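Local coordinates for uncharacterized protein (Bacteroides ovatus, PDB 4IPB), which is of unknown function but belongs to a putative beta-lactamase-inhibitor-like, PepSY-like family and is built on one long antiparallel sheet, at residues T3-V8 / G29-N34; V22-D27 / V44-R49; K110-Y115 / Y131-P136. All coordinates share one frame; numbering follows the deposited sequence.

Contact 1. Residues T3-V8 / G29-N34; sequences TPPGNV and GYYCAN
The pyrrolidine ring of Pro-5 lies over one face of the Tyr-31 phenol ring. Its CD sits 3.9 Å from the centroid of the Tyr-31 ring and 25° off the ring normal, a CH-pi contact displaced from the middle toward the rim on the CE2 side. CD comes to 3.6 Å from Tyr-31 CE2, while CG of Pro-5 reaches further out along the ring, 3.7 Å from Tyr-31 CZ. The tyrosine is set for this by its first torsion: CG stands anti to the carbonyl carbon (chi1 -60°), which carries the ring from strand 30-37 toward the start of helix 6-15. Pro-5 is the N-cap residue of that helix, and with it the start of the helix packs on the antiparallel sheet, consistent with a PepSY-like fold. One turn on, Val-8 meets the same side chain at about a right angle. Its CG2 approaches Tyr-31 CD1 obliquely at 4.0 Å, and its CG1 lies 4.1 Å from Tyr-31 CB, so both methyls come from the side of the ring that Pro-5 occupies and meet the CB and CD1 end rather than the hydroxyl. Val-8 is buried and also touches Trp-24 and Phe-46 on the two strands flanking 30-37.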
ATOM      1  N   THR A   3     -16.007   2.604  14.643  1.00 21.93           N
ATOM      2  CA  THR A   3     -15.278   2.723  15.928  1.00 21.59           C
ATOM      3  C   THR A   3     -14.461   1.456  16.097  1.00 20.43           C
ATOM      4  O   THR A   3     -15.010   0.373  16.139  1.00 21.19           O
ATOM      5  CB  THR A   3     -16.327   2.856  17.032  1.00 22.81           C
ATOM      6  OG1 THR A   3     -17.129   4.008  16.762  1.00 24.57           O
ATOM      7  CG2 THR A   3     -15.691   3.014  18.372  1.00 22.45           C
ATOM      8  N   PRO A   4     -13.115   1.570  16.169  1.00 19.01           N
ATOM      9  CA  PRO A   4     -12.338   0.346  16.279  1.00 19.72           C
ATOM     10  C   PRO A   4     -12.460  -0.315  17.665  1.00 19.27           C
ATOM     11  O   PRO A   4     -12.780   0.395  18.624  1.00 18.79           O
ATOM     12  CB  PRO A   4     -10.916   0.846  16.128  1.00 19.39           C
ATOM     13  CG  PRO A   4     -10.929   2.236  16.682  1.00 19.43           C
ATOM     14  CD  PRO A   4     -12.288   2.778  16.301  1.00 20.67           C
ATOM     15  N   PRO A   5     -12.212  -1.633  17.750  1.00 20.42           N
ATOM     16  CA  PRO A   5     -12.112  -2.272  19.067  1.00 20.63           C
ATOM     17  C   PRO A   5     -11.003  -1.616  19.922  1.00 19.00           C
ATOM     18  O   PRO A   5     -10.019  -1.102  19.374  1.00 17.15           O
ATOM     19  CB  PRO A   5     -11.780  -3.744  18.720  1.00 21.38           C
ATOM     20  CG  PRO A   5     -12.150  -3.904  17.289  1.00 22.40           C
ATOM     21  CD  PRO A   5     -11.849  -2.586  16.672  1.00 19.99           C
ATOM     22  N   GLY A   6     -11.186  -1.622  21.233  1.00 18.73           N
ATOM     23  CA  GLY A   6     -10.253  -0.994  22.149  1.00 18.65           C
ATOM     24  C   GLY A   6      -8.846  -1.543  22.017  1.00 17.10           C
ATOM     25  O   GLY A   6      -7.846  -0.794  22.110  1.00 17.70           O
ATOM     26  N   ASN A   7      -8.729  -2.838  21.779  1.00 17.32           N
ATOM     27  CA  ASN A   7      -7.368  -3.395  21.707  1.00 17.16           C
ATOM     28  C   ASN A   7      -6.622  -2.975  20.451  1.00 16.10           C
ATOM     29  O   ASN A   7      -5.392  -2.761  20.480  1.00 17.36           O
ATOM     30  CB  ASN A   7      -7.325  -4.917  21.903  1.00 19.04           C
ATOM     31  CG  ASN A   7      -8.061  -5.718  20.820  1.00 19.76           C
ATOM     32  OD1 ASN A   7      -8.918  -5.216  20.096  1.00 19.22           O
ATOM     33  ND2 ASN A   7      -7.735  -7.008  20.753  1.00 19.19           N
ATOM     34  N   VAL A   8      -7.357  -2.803  19.372  1.00 14.42           N
ATOM     35  CA  VAL A   8      -6.820  -2.295  18.135  1.00 13.86           C
ATOM     36  C   VAL A   8      -6.395  -0.819  18.236  1.00 14.29           C
ATOM     37  O   VAL A   8      -5.269  -0.443  17.865  1.00 15.60           O
ATOM     38  CB  VAL A   8      -7.861  -2.521  17.011  1.00 13.75           C
ATOM     39  CG1 VAL A   8      -7.464  -1.765  15.755  1.00 13.23           C
ATOM     40  CG2 VAL A   8      -8.039  -4.011  16.750  1.00 14.23           C
ATOM     41  N   GLY A  29     -12.128  -9.390   8.145  1.00 19.79           N
ATOM     42  CA  GLY A  29     -11.799  -9.577   9.552  1.00 19.21           C
ATOM     43  C   GLY A  29     -10.651  -8.780  10.096  1.00 18.25           C
ATOM     44  O   GLY A  29     -10.261  -8.934  11.281  1.00 21.20           O
ATOM     45  N   TYR A  30     -10.074  -7.917   9.245  1.00 16.44           N
ATOM     46  CA  TYR A  30      -8.941  -7.063   9.660  1.00 14.75           C
ATOM     47  C   TYR A  30      -9.488  -5.605   9.750  1.00 14.16           C
ATOM     48  O   TYR A  30     -10.476  -5.265   9.077  1.00 15.52           O
ATOM     49  CB  TYR A  30      -7.827  -7.142   8.618  1.00 13.76           C
ATOM     50  CG  TYR A  30      -7.197  -8.491   8.484  1.00 14.78           C
ATOM     51  CD1 TYR A  30      -6.245  -8.900   9.367  1.00 15.10           C
ATOM     52  CD2 TYR A  30      -7.579  -9.348   7.485  1.00 15.56           C
ATOM     53  CE1 TYR A  30      -5.616 -10.161   9.271  1.00 15.38           C
ATOM     54  CE2 TYR A  30      -6.989 -10.603   7.373  1.00 17.31           C
ATOM     55  CZ  TYR A  30      -5.999 -10.989   8.255  1.00 17.28           C
ATOM     56  OH  TYR A  30      -5.421 -12.224   8.157  1.00 21.90           O
ATOM     57  N   TYR A  31      -8.877  -4.771  10.569  1.00 13.05           N
ATOM     58  CA  TYR A  31      -9.289  -3.386  10.802  1.00 13.39           C
ATOM     59  C   TYR A  31      -8.263  -2.449  10.154  1.00 12.77           C
ATOM     60  O   TYR A  31      -7.024  -2.710  10.318  1.00 12.05           O
ATOM     61  CB  TYR A  31      -9.309  -3.087  12.322  1.00 14.40           C
ATOM     62  CG  TYR A  31     -10.276  -3.991  13.012  1.00 16.04           C
ATOM     63  CD1 TYR A  31      -9.891  -5.281  13.434  1.00 17.77           C
ATOM     64  CD2 TYR A  31     -11.595  -3.639  13.130  1.00 18.76           C
ATOM     65  CE1 TYR A  31     -10.807  -6.162  14.011  1.00 19.50           C
ATOM     66  CE2 TYR A  31     -12.498  -4.511  13.693  1.00 20.43           C
ATOM     67  CZ  TYR A  31     -12.088  -5.761  14.133  1.00 22.00           C
ATOM     68  OH  TYR A  31     -13.008  -6.649  14.681  1.00 28.41           O
ATOM     69  N   CYS A  32      -8.736  -1.405   9.501  1.00 12.70           N
ATOM     70  CA  CYS A  32      -7.870  -0.492   8.752  1.00 12.48           C
ATOM     71  C   CYS A  32      -8.045   0.909   9.265  1.00 12.36           C
ATOM     72  O   CYS A  32      -9.191   1.403   9.318  1.00 13.06           O
ATOM     73  CB  CYS A  32      -8.237  -0.533   7.287  1.00 12.98           C
ATOM     74  SG  CYS A  32      -7.304   0.638   6.258  1.00 14.52           S
ATOM     75  N   ALA A  33      -6.938   1.564   9.607  1.00 11.58           N
ATOM     76  CA  ALA A  33      -6.868   2.957   9.984  1.00 11.79           C
ATOM     77  C   ALA A  33      -6.297   3.774   8.808  1.00 12.10           C
ATOM     78  O   ALA A  33      -5.146   3.513   8.373  1.00 11.68           O
ATOM     79  CB  ALA A  33      -5.953   3.128  11.188  1.00 11.45           C
ATOM     80  N   ASN A  34      -7.092   4.719   8.304  1.00 13.21           N
ATOM     81  CA  ASN A  34      -6.692   5.585   7.199  1.00 14.13           C
ATOM     82  C   ASN A  34      -6.460   6.971   7.717  1.00 15.47           C
ATOM     83  O   ASN A  34      -7.375   7.547   8.373  1.00 15.37           O
ATOM     84  CB  ASN A  34      -7.776   5.604   6.114  1.00 16.83           C
ATOM     85  CG  ASN A  34      -7.493   6.610   5.023  1.00 19.56           C
ATOM     86  OD1 ASN A  34      -7.859   7.779   5.141  1.00 26.09           O
ATOM     87  ND2 ASN A  34      -6.722   6.220   4.046  1.00 20.35           N
TER

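Contact 2. Residues V22-D27 / V44-R49; sequences VAWSQD and VWFNVR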
ATOM      1  N   VAL A  22      -8.453  10.106  11.862  1.00 20.42           N
ATOM      2  CA  VAL A  22      -8.311   8.705  11.437  1.00 17.47           C
ATOM      3  C   VAL A  22      -9.692   8.156  11.109  1.00 17.42           C
ATOM      4  O   VAL A  22     -10.645   8.299  11.927  1.00 18.86           O
ATOM      5  CB  VAL A  22      -7.714   7.853  12.556  1.00 16.83           C
ATOM      6  CG1 VAL A  22      -7.505   6.401  12.137  1.00 16.41           C
ATOM      7  CG2 VAL A  22      -6.423   8.474  13.003  1.00 16.83           C
ATOM      8  N   ALA A  23      -9.784   7.519   9.950  1.00 16.70           N
ATOM      9  CA  ALA A  23     -11.015   6.880   9.472  1.00 17.11           C
ATOM     10  C   ALA A  23     -10.812   5.383   9.544  1.00 15.74           C
ATOM     11  O   ALA A  23      -9.894   4.867   8.873  1.00 14.59           O
ATOM     12  CB  ALA A  23     -11.274   7.265   8.023  1.00 18.07           C
ATOM     13  N   TRP A  24     -11.638   4.695  10.340  1.00 15.73           N
ATOM     14  CA  TRP A  24     -11.521   3.240  10.529  1.00 15.05           C
ATOM     15  C   TRP A  24     -12.608   2.471   9.731  1.00 15.84           C
ATOM     16  O   TRP A  24     -13.745   2.877   9.640  1.00 16.76           O
ATOM     17  CB  TRP A  24     -11.673   2.882  11.994  1.00 15.14           C
ATOM     18  CG  TRP A  24     -10.558   3.272  12.863  1.00 14.09           C
ATOM     19  CD1 TRP A  24     -10.445   4.412  13.582  1.00 14.36           C
ATOM     20  CD2 TRP A  24      -9.425   2.472  13.174  1.00 13.04           C
ATOM     21  NE1 TRP A  24      -9.276   4.377  14.319  1.00 13.81           N
ATOM     22  CE2 TRP A  24      -8.628   3.196  14.073  1.00 12.84           C
ATOM     23  CE3 TRP A  24      -8.992   1.184  12.762  1.00 12.51           C
ATOM     24  CZ2 TRP A  24      -7.454   2.650  14.631  1.00 12.18           C
ATOM     25  CZ3 TRP A  24      -7.801   0.678  13.283  1.00 12.24           C
ATOM     26  CH2 TRP A  24      -7.058   1.421  14.182  1.00 11.96           C
ATOM     27  N   SER A  25     -12.214   1.317   9.213  1.00 15.33           N
ATOM     28  CA  SER A  25     -13.100   0.366   8.536  1.00 15.90           C
ATOM     29  C   SER A  25     -12.592  -1.037   8.786  1.00 16.18           C
ATOM     30  O   SER A  25     -11.541  -1.200   9.420  1.00 14.78           O
ATOM     31  CB  SER A  25     -13.078   0.637   7.021  1.00 16.13           C
ATOM     32  OG  SER A  25     -11.732   0.456   6.503  1.00 14.97           O
ATOM     33  N   GLN A  26     -13.324  -2.047   8.303  1.00 17.11           N
ATOM     34  CA  GLN A  26     -12.802  -3.415   8.351  1.00 17.92           C
ATOM     35  C   GLN A  26     -13.111  -4.174   7.079  1.00 17.84           C
ATOM     36  O   GLN A  26     -14.040  -3.834   6.342  1.00 19.24           O
ATOM     37  CB  GLN A  26     -13.324  -4.169   9.600  1.00 20.74           C
ATOM     38  CG  GLN A  26     -14.796  -4.488   9.656  1.00 25.28           C
ATOM     39  CD  GLN A  26     -15.148  -5.345  10.898  1.00 28.31           C
ATOM     40  OE1 GLN A  26     -15.094  -6.594  10.867  1.00 32.46           O
ATOM     41  NE2 GLN A  26     -15.508  -4.693  11.961  1.00 25.15           N
ATOM     42  N   ASP A  27     -12.290  -5.203   6.804  1.00 17.94           N
ATOM     43  CA  ASP A  27     -12.391  -6.025   5.585  1.00 19.46           C
ATOM     44  C   ASP A  27     -11.780  -7.366   5.889  1.00 19.62           C
ATOM     45  O   ASP A  27     -10.643  -7.413   6.371  1.00 17.66           O
ATOM     46  CB  ASP A  27     -11.629  -5.343   4.450  1.00 21.32           C
ATOM     47  CG  ASP A  27     -11.876  -5.956   3.054  1.00 27.85           C
ATOM     48  OD1 ASP A  27     -12.870  -6.675   2.865  1.00 37.48           O
ATOM     49  OD2 ASP A  27     -11.051  -5.679   2.160  1.00 38.58           O
ATOM     50  N   VAL A  44      -3.235   1.528   7.765  1.00 11.15           N
ATOM     51  CA  VAL A  44      -2.545   0.649   8.698  1.00 10.55           C
ATOM     52  C   VAL A  44      -3.560  -0.374   9.185  1.00 10.62           C
ATOM     53  O   VAL A  44      -4.614   0.000   9.720  1.00 10.79           O
ATOM     54  CB  VAL A  44      -1.940   1.436   9.898  1.00 10.50           C
ATOM     55  CG1 VAL A  44      -1.190   0.501  10.882  1.00 10.87           C
ATOM     56  CG2 VAL A  44      -1.023   2.570   9.415  1.00 10.47           C
ATOM     57  N   TRP A  45      -3.206  -1.642   9.044  1.00 10.26           N
ATOM     58  CA  TRP A  45      -4.117  -2.749   9.273  1.00 10.50           C
ATOM     59  C   TRP A  45      -3.752  -3.586  10.501  1.00 10.52           C
ATOM     60  O   TRP A  45      -2.570  -3.777  10.796  1.00 10.25           O
ATOM     61  CB  TRP A  45      -4.135  -3.657   8.042  1.00 10.73           C
ATOM     62  CG  TRP A  45      -4.701  -3.028   6.846  1.00 11.17           C
ATOM     63  CD1 TRP A  45      -4.075  -2.213   5.900  1.00 10.97           C
ATOM     64  CD2 TRP A  45      -6.022  -3.275   6.328  1.00 12.38           C
ATOM     65  NE1 TRP A  45      -4.986  -1.862   4.929  1.00 11.49           N
ATOM     66  CE2 TRP A  45      -6.163  -2.524   5.150  1.00 12.12           C
ATOM     67  CE3 TRP A  45      -7.145  -3.962   6.831  1.00 12.81           C
ATOM     68  CZ2 TRP A  45      -7.354  -2.487   4.446  1.00 14.07           C
ATOM     69  CZ3 TRP A  45      -8.284  -3.974   6.124  1.00 14.05           C
ATOM     70  CH2 TRP A  45      -8.401  -3.246   4.920  1.00 14.56           C
ATOM     71  N   PHE A  46      -4.776  -4.073  11.199  1.00 11.07           N
ATOM     72  CA  PHE A  46      -4.616  -4.869  12.426  1.00 10.96           C
ATOM     73  C   PHE A  46      -5.545  -6.063  12.419  1.00 11.43           C
ATOM     74  O   PHE A  46      -6.585  -6.029  11.750  1.00 12.18           O
ATOM     75  CB  PHE A  46      -5.023  -4.028  13.676  1.00 11.35           C
ATOM     76  CG  PHE A  46      -4.234  -2.763  13.821  1.00 11.10           C
ATOM     77  CD1 PHE A  46      -4.525  -1.634  13.110  1.00 11.31           C
ATOM     78  CD2 PHE A  46      -3.110  -2.758  14.626  1.00 10.86           C
ATOM     79  CE1 PHE A  46      -3.712  -0.483  13.220  1.00 10.81           C
ATOM     80  CE2 PHE A  46      -2.324  -1.613  14.764  1.00 10.66           C
ATOM     81  CZ  PHE A  46      -2.615  -0.484  14.039  1.00 10.48           C
ATOM     82  N   ASN A  47      -5.165  -7.109  13.147  1.00 11.82           N
ATOM     83  CA  ASN A  47      -6.042  -8.246  13.361  1.00 12.77           C
ATOM     84  C   ASN A  47      -6.850  -8.064  14.660  1.00 13.34           C
ATOM     85  O   ASN A  47      -6.704  -7.061  15.386  1.00 12.64           O
ATOM     86  CB  ASN A  47      -5.267  -9.563  13.304  1.00 13.11           C
ATOM     87  CG  ASN A  47      -4.378  -9.781  14.504  1.00 13.60           C
ATOM     88  OD1 ASN A  47      -4.530  -9.144  15.562  1.00 13.06           O
ATOM     89  ND2 ASN A  47      -3.397 -10.648  14.325  1.00 14.69           N
ATOM     90  N   VAL A  48      -7.781  -9.000  14.898  1.00 14.33           N
ATOM     91  CA  VAL A  48      -8.671  -8.932  16.039  1.00 15.70           C
ATOM     92  C   VAL A  48      -7.969  -9.028  17.401  1.00 15.95           C
ATOM     93  O   VAL A  48      -8.580  -8.645  18.411  1.00 15.88           O
ATOM     94  CB  VAL A  48      -9.762 -10.003  15.882  1.00 17.47           C
ATOM     95  CG1 VAL A  48      -9.170 -11.372  16.129  1.00 17.74           C
ATOM     96  CG2 VAL A  48     -10.962  -9.725  16.781  1.00 19.01           C
ATOM     97  N   ARG A  49      -6.713  -9.479  17.405  1.00 15.50           N
ATOM     98  CA  ARG A  49      -5.905  -9.534  18.616  1.00 16.39           C
ATOM     99  C   ARG A  49      -5.221  -8.181  18.847  1.00 15.70           C
ATOM    100  O   ARG A  49      -4.448  -8.029  19.785  1.00 16.87           O
ATOM    101  CB  ARG A  49      -4.803 -10.569  18.505  1.00 17.05           C
ATOM    102  CG  ARG A  49      -5.151 -11.942  17.989  1.00 20.06           C
ATOM    103  CD  ARG A  49      -5.693 -12.842  19.011  1.00 22.42           C
ATOM    104  NE  ARG A  49      -4.797 -13.246  20.118  1.00 22.85           N
ATOM    105  CZ  ARG A  49      -5.279 -13.883  21.174  1.00 23.15           C
ATOM    106  NH1 ARG A  49      -6.589 -14.170  21.222  1.00 23.66           N
ATOM    107  NH2 ARG A  49      -4.493 -14.204  22.193  1.00 24.58           N
TER
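Trp-24 lays the far rim of its six-membered ring against the CD1-CE1 side of Phe-46. Atom CH2 of Trp-24 is 4.0 Å from Phe-46 CE1, and CZ3 of Trp-24 is the same 4.0 Å from Phe-46 CD1. The ring centroids of Trp-24 and Phe-46 are 6.0 Å apart and the planes are inclined at 43°, an oblique pairing in which neither ring offers the other a clean face or edge. The CB of Phe-46 points toward the other strand, whereas from Trp-24 it is the far end of the indole, turned there with CG anti to the carbonyl carbon (chi1 -71°), that crosses over the intervening strand 30-37. Helix 6-15 closes over this pair: Phe-12 meets Trp-24 edge-to-face and also touches Phe-46.

A second meeting point involves Trp-45, next to Phe-46 in the strand. Here the CB of Asp-27 comes in at the edge of the indole, near its plane, 3.9 Å from Trp-45 CH2. Pro-136 touches both Asp-27 and Trp-45, bringing the C-terminal helix 136-139 to this place. No hydrogen bond joins the two segments, and Asp-27 meets the indole with its methylene carbon, not its carboxylate. Direct contact between these next-but-one strands is therefore apolar: three buried aromatic rings and the methylene of a partly exposed aspartate, while strand 30-37 bonds to both through its backbone and Trp-45 also pairs with Val-53.

Contact 3. Residues K110-Y115 / Y131-P136; sequences KYQLFY and YDILGP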
ATOM      1  N   LYS A 110      -4.963  -0.461 -16.839  1.00 23.68           N
ATOM      2  CA  LYS A 110      -4.146  -0.178 -15.671  1.00 20.99           C
ATOM      3  C   LYS A 110      -3.554  -1.500 -15.144  1.00 19.28           C
ATOM      4  O   LYS A 110      -4.279  -2.512 -15.089  1.00 19.33           O
ATOM      5  CB  LYS A 110      -4.980   0.395 -14.516  1.00 22.50           C
ATOM      6  CG  LYS A 110      -5.872   1.575 -14.825  1.00 27.33           C
ATOM      7  CD  LYS A 110      -5.083   2.832 -14.828  1.00 30.19           C
ATOM      8  CE  LYS A 110      -5.967   4.033 -15.126  1.00 33.97           C
ATOM      9  NZ  LYS A 110      -5.089   5.142 -15.564  1.00 33.70           N
ATOM     10  N   TYR A 111      -2.269  -1.493 -14.787  1.00 17.85           N
ATOM     11  CA  TYR A 111      -1.639  -2.628 -14.130  1.00 16.50           C
ATOM     12  C   TYR A 111      -1.018  -2.223 -12.800  1.00 15.82           C
ATOM     13  O   TYR A 111      -0.543  -1.101 -12.678  1.00 16.09           O
ATOM     14  CB  TYR A 111      -0.503  -3.224 -14.969  1.00 16.53           C
ATOM     15  CG  TYR A 111      -0.942  -3.759 -16.305  1.00 17.32           C
ATOM     16  CD1 TYR A 111      -1.699  -4.936 -16.376  1.00 17.43           C
ATOM     17  CD2 TYR A 111      -0.514  -3.180 -17.477  1.00 18.46           C
ATOM     18  CE1 TYR A 111      -2.126  -5.418 -17.604  1.00 18.54           C
ATOM     19  CE2 TYR A 111      -0.906  -3.685 -18.706  1.00 19.61           C
ATOM     20  CZ  TYR A 111      -1.722  -4.781 -18.749  1.00 19.53           C
ATOM     21  OH  TYR A 111      -2.069  -5.212 -20.012  1.00 21.60           O
ATOM     22  N   GLN A 112      -1.085  -3.119 -11.832  1.00 14.49           N
ATOM     23  CA  GLN A 112      -0.243  -3.039 -10.637  1.00 14.02           C
ATOM     24  C   GLN A 112       1.003  -3.870 -10.856  1.00 13.51           C
ATOM     25  O   GLN A 112       0.904  -5.034 -11.280  1.00 13.40           O
ATOM     26  CB  GLN A 112      -0.909  -3.594  -9.377  1.00 15.00           C
ATOM     27  CG  GLN A 112      -1.964  -2.693  -8.794  1.00 16.11           C
ATOM     28  CD  GLN A 112      -2.639  -3.358  -7.615  1.00 17.64           C
ATOM     29  OE1 GLN A 112      -3.010  -4.508  -7.696  1.00 18.37           O
ATOM     30  NE2 GLN A 112      -2.790  -2.632  -6.497  1.00 18.92           N
ATOM     31  N   LEU A 113       2.141  -3.251 -10.561  1.00 12.76           N
ATOM     32  CA  LEU A 113       3.451  -3.867 -10.681  1.00 12.67           C
ATOM     33  C   LEU A 113       3.948  -4.060  -9.271  1.00 12.42           C
ATOM     34  O   LEU A 113       3.979  -3.122  -8.515  1.00 12.70           O
ATOM     35  CB  LEU A 113       4.408  -2.937 -11.457  1.00 13.42           C
ATOM     36  CG  LEU A 113       3.935  -2.289 -12.731  1.00 14.35           C
ATOM     37  CD1 LEU A 113       5.012  -1.393 -13.318  1.00 15.12           C
ATOM     38  CD2 LEU A 113       3.447  -3.343 -13.671  1.00 14.45           C
ATOM     39  N   PHE A 114       4.306  -5.290  -8.894  1.00 12.18           N
ATOM     40  CA  PHE A 114       4.788  -5.658  -7.540  1.00 12.21           C
ATOM     41  C   PHE A 114       6.297  -5.901  -7.560  1.00 12.59           C
ATOM     42  O   PHE A 114       6.767  -6.941  -8.114  1.00 12.90           O
ATOM     43  CB  PHE A 114       4.070  -6.912  -7.083  1.00 12.38           C
ATOM     44  CG  PHE A 114       2.557  -6.731  -6.920  1.00 12.23           C
ATOM     45  CD1 PHE A 114       1.735  -6.747  -8.012  1.00 13.30           C
ATOM     46  CD2 PHE A 114       1.990  -6.683  -5.650  1.00 13.69           C
ATOM     47  CE1 PHE A 114       0.351  -6.614  -7.866  1.00 13.34           C
ATOM     48  CE2 PHE A 114       0.627  -6.578  -5.494  1.00 12.86           C
ATOM     49  CZ  PHE A 114      -0.206  -6.511  -6.619  1.00 13.23           C
ATOM     50  N   TYR A 115       7.036  -4.949  -6.990  1.00 12.13           N
ATOM     51  CA  TYR A 115       8.472  -4.983  -6.949  1.00 12.57           C
ATOM     52  C   TYR A 115       8.984  -5.315  -5.537  1.00 12.33           C
ATOM     53  O   TYR A 115       8.446  -4.822  -4.544  1.00 12.14           O
ATOM     54  CB  TYR A 115       9.092  -3.608  -7.330  1.00 13.01           C
ATOM     55  CG  TYR A 115       9.082  -3.328  -8.807  1.00 13.92           C
ATOM     56  CD1 TYR A 115      10.125  -3.738  -9.584  1.00 15.51           C
ATOM     57  CD2 TYR A 115       8.035  -2.612  -9.405  1.00 14.87           C
ATOM     58  CE1 TYR A 115      10.143  -3.498 -10.953  1.00 16.66           C
ATOM     59  CE2 TYR A 115       8.035  -2.371 -10.781  1.00 15.77           C
ATOM     60  CZ  TYR A 115       9.090  -2.804 -11.528  1.00 17.05           C
ATOM     61  OH  TYR A 115       9.132  -2.596 -12.890  1.00 22.25           O
ATOM     62  N   TYR A 131     -11.796  -3.347  -8.010  1.00 47.08           N
ATOM     63  CA  TYR A 131     -11.947  -2.424  -6.894  1.00 49.16           C
ATOM     64  C   TYR A 131     -11.231  -3.058  -5.724  1.00 45.09           C
ATOM     65  O   TYR A 131     -10.937  -4.268  -5.760  1.00 47.58           O
ATOM     66  CB  TYR A 131     -13.435  -2.201  -6.572  1.00 53.65           C
ATOM     67  N   ASP A 132     -10.900  -2.256  -4.715  1.00 43.43           N
ATOM     68  CA  ASP A 132     -10.309  -2.804  -3.495  1.00 38.67           C
ATOM     69  C   ASP A 132      -9.020  -3.538  -3.884  1.00 31.68           C
ATOM     70  O   ASP A 132      -8.890  -4.754  -3.664  1.00 34.43           O
ATOM     71  CB  ASP A 132     -11.312  -3.763  -2.792  1.00 44.01           C
ATOM     72  CG  ASP A 132     -10.746  -4.414  -1.546  1.00 63.18           C
ATOM     73  OD1 ASP A 132      -9.682  -3.962  -1.047  1.00 57.08           O
ATOM     74  OD2 ASP A 132     -11.382  -5.383  -1.071  1.00 78.05           O
ATOM     75  N   ILE A 133      -8.048  -2.800  -4.411  1.00 24.77           N
ATOM     76  CA  ILE A 133      -6.851  -3.458  -4.928  1.00 21.69           C
ATOM     77  C   ILE A 133      -5.624  -3.421  -4.015  1.00 20.54           C
ATOM     78  O   ILE A 133      -4.544  -3.867  -4.428  1.00 19.18           O
ATOM     79  CB  ILE A 133      -6.468  -2.926  -6.296  1.00 21.07           C
ATOM     80  CG1 ILE A 133      -6.199  -1.444  -6.277  1.00 22.64           C
ATOM     81  CG2 ILE A 133      -7.585  -3.262  -7.284  1.00 24.31           C
ATOM     82  CD1 ILE A 133      -5.751  -0.862  -7.608  1.00 24.02           C
ATOM     83  N   LEU A 134      -5.767  -2.875  -2.813  1.00 19.34           N
ATOM     84  CA  LEU A 134      -4.661  -2.887  -1.870  1.00 16.93           C
ATOM     85  C   LEU A 134      -5.075  -3.392  -0.467  1.00 18.81           C
ATOM     86  O   LEU A 134      -4.529  -2.958   0.534  1.00 18.94           O
ATOM     87  CB  LEU A 134      -4.104  -1.467  -1.773  1.00 17.43           C
ATOM     88  CG  LEU A 134      -3.284  -0.955  -2.982  1.00 19.08           C
ATOM     89  CD1 LEU A 134      -3.080   0.542  -2.801  1.00 23.01           C
ATOM     90  CD2 LEU A 134      -1.992  -1.724  -3.219  1.00 19.03           C
ATOM     91  N   GLY A 135      -6.032  -4.303  -0.414  1.00 18.37           N
ATOM     92  CA  GLY A 135      -6.506  -4.878   0.872  1.00 22.06           C
ATOM     93  C   GLY A 135      -5.989  -6.245   1.269  1.00 19.43           C
ATOM     94  O   GLY A 135      -5.091  -6.805   0.614  1.00 16.70           O
ATOM     95  N   PRO A 136      -6.527  -6.801   2.360  1.00 16.97           N
ATOM     96  CA  PRO A 136      -6.138  -8.132   2.821  1.00 19.67           C
ATOM     97  C   PRO A 136      -6.160  -9.190   1.714  1.00 19.59           C
ATOM     98  O   PRO A 136      -5.247 -10.029   1.654  1.00 20.98           O
ATOM     99  CB  PRO A 136      -7.192  -8.428   3.878  1.00 18.93           C
ATOM    100  CG  PRO A 136      -7.368  -7.093   4.504  1.00 19.83           C
ATOM    101  CD  PRO A 136      -7.419  -6.153   3.341  1.00 17.66           C
TER
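The side-chain amide of Gln-112 reaches across from its strand to the backbone of Ile-133, giving NE2 to Ile-133 O as a hydrogen bond of 3.0 Å with an N-H...O angle of 163°. The oxygen lies close to the amide plane of Gln-112, but seen from the acceptor the donor stands well above the carbonyl plane, 50° out of it. Aliphatic carbon closes in on the same nitrogen: Ile-133 CG1 and CD1 are each 3.6 Å from Gln-112 NE2, and Leu-134 CD2 is 3.5 Å from it. The extended chain beyond CG (chi2 176°) gives Gln-112 the reach to bring its amide to the loop.

Further out, OE1 of Gln-112 accepts a hydrogen bond from Arg-125 NH2. With a partner on its oxygen as well as its nitrogen, the amide has its flip state defined. Arg-125 belongs to the neighbouring strand 121-126, where its backbone also pairs with that of Gln-112. The Ile-133 side chain rests on Arg-125 and Val-127, and Ile-133 O receives a second, weak hydrogen bond from Thr-138 OG1 of helix 136-139. Leu-134 in turn packs on Phe-139. What results is a C-terminal segment, irregular between strand 121-126 and helix 136-139, that folds back over an antiparallel meander in which strand order follows the chain, consistent with a PepSY-like fold.

In the fold
Contacts 1 and 2 are practically one site: their centres are about 3 Å apart, and their segments alternate along the chain. Strand 30-37, which supplies half of contact 1, runs between the two strands of contact 2, and the Tyr-31 O to Phe-46 N separation of 2.8 Å is a probable hydrogen bond joining them. Contact 3 lies farther along the same sheet, its centre about 22 Å from that of contact 1 and about 19 Å from that of contact 2. The C-terminal segment bridges the gap: Pro-136 CD is 3.5 Å from Trp-45 CH2, and Pro-136 CB is 3.7 Å from Tyr-30 CD2. Close by, the carboxylates of Asp-27 and Asp-132 approach each other as like charges.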